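PDB 5MKI: like-Sm ribonucleoprotein core from Methanococcus vannielii SB, which probably binds uridine-rich RNA as a seven-membered ring of the Sm/LSm family, and binds uridine monophosphate. Local coordinates for residues T4-P7 against L8-L11. Residues are numbered along the deposited sequence; the frame is centred on the assembly and turned at random.
Sequences TQRP and LDAL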
# COMPACT_ATOMS: atom_id res chain seq x y z
N THR A 4 -0.52 -26.90 -7.51
CA THR A 4 -1.26 -25.86 -8.22
C THR A 4 -1.63 -24.68 -7.34
O THR A 4 -2.20 -23.71 -7.85
CB THR A 4 -2.54 -26.44 -8.84
OG1 THR A 4 -3.48 -26.70 -7.79
CG2 THR A 4 -2.26 -27.72 -9.61
N GLN A 5 -1.34 -24.73 -6.05
CA GLN A 5 -1.69 -23.65 -5.14
C GLN A 5 -0.46 -22.97 -4.58
O GLN A 5 -0.57 -22.15 -3.67
CB GLN A 5 -2.56 -24.17 -4.01
CG GLN A 5 -3.75 -24.96 -4.50
CD GLN A 5 -4.54 -25.58 -3.38
OE1 GLN A 5 -3.99 -26.34 -2.58
NE2 GLN A 5 -5.83 -25.27 -3.32
N ARG A 6 0.72 -23.30 -5.10
CA ARG A 6 1.99 -22.80 -4.56
C ARG A 6 2.84 -22.26 -5.71
O ARG A 6 3.89 -22.82 -6.02
CB ARG A 6 2.73 -23.90 -3.80
CG ARG A 6 2.21 -24.14 -2.40
CD ARG A 6 2.62 -25.52 -1.90
NE ARG A 6 1.79 -25.97 -0.78
CZ ARG A 6 1.75 -27.22 -0.32
NH1 ARG A 6 2.51 -28.17 -0.85
NH2 ARG A 6 0.95 -27.53 0.70
N PRO A 7 2.41 -21.16 -6.34
CA PRO A 7 3.21 -20.57 -7.42
C PRO A 7 4.67 -20.34 -7.06
O PRO A 7 5.53 -20.51 -7.93
CB PRO A 7 2.48 -19.25 -7.72
CG PRO A 7 1.62 -18.97 -6.51
CD PRO A 7 1.25 -20.32 -5.98
N LEU A 8 4.98 -19.99 -5.80
CA LEU A 8 6.34 -19.62 -5.42
C LEU A 8 7.28 -20.82 -5.28
O LEU A 8 8.49 -20.61 -5.20
CB LEU A 8 6.34 -18.82 -4.11
CG LEU A 8 5.60 -17.49 -4.17
CD1 LEU A 8 5.93 -16.60 -2.95
CD2 LEU A 8 5.96 -16.78 -5.44
N ASP A 9 6.76 -22.05 -5.25
CA ASP A 9 7.61 -23.23 -5.29
C ASP A 9 8.49 -23.26 -6.53
O ASP A 9 9.55 -23.88 -6.54
CB ASP A 9 6.78 -24.51 -5.23
CG ASP A 9 6.36 -24.89 -3.83
OD1 ASP A 9 6.57 -24.08 -2.90
OD2 ASP A 9 5.80 -25.99 -3.65
N ALA A 10 8.05 -22.60 -7.61
CA ALA A 10 8.91 -22.47 -8.78
C ALA A 10 10.19 -21.73 -8.44
O ALA A 10 11.23 -21.98 -9.08
CB ALA A 10 8.15 -21.77 -9.91
N LEU A 11 10.17 -20.83 -7.45
CA LEU A 11 11.41 -20.20 -6.99
C LEU A 11 12.30 -21.20 -6.27
O LEU A 11 13.52 -21.23 -6.49
CB LEU A 11 11.12 -19.00 -6.08
CG LEU A 11 10.60 -17.73 -6.75
CD1 LEU A 11 10.37 -16.65 -5.73
CD2 LEU A 11 11.58 -17.25 -7.77
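R6 and D9 close a type I beta turn, D9 N donating to R6 O at 3.1 Å with an N-H...O angle of 152°. A10 N repeats the i to i+3 pattern on P7 O at 3.3 Å, and L11 N continues it on L8 O at 2.8 Å. P7 and L8 are the corners of this turn, which leads into the short N-terminal helix of the Sm fold. The side chains of R6 and D9 run alongside each other: nearly the same chi1 (-79° in R6, -82° in D9) sets CG beside the backbone N in both and sends the two chains off in one direction, which brings R6 CD to 3.7 Å from D9 OD2. The charged ends do not close into a salt bridge, since R6 NH1 stays 4.8 Å from D9 OD2. P7 packs on D37 and L8 on V61, both of a neighbouring subunit, while L8 also touches Y36, L38 and M40 of its own chain. The chemistry therefore implies a turn closed by backbone bonds, its buried P7 and L8 facing the neighbouring subunit, consistent with a place at the subunit interface, and the R6–D9 attraction probably adds only a modest, solvent-weakened electrostatic contribution.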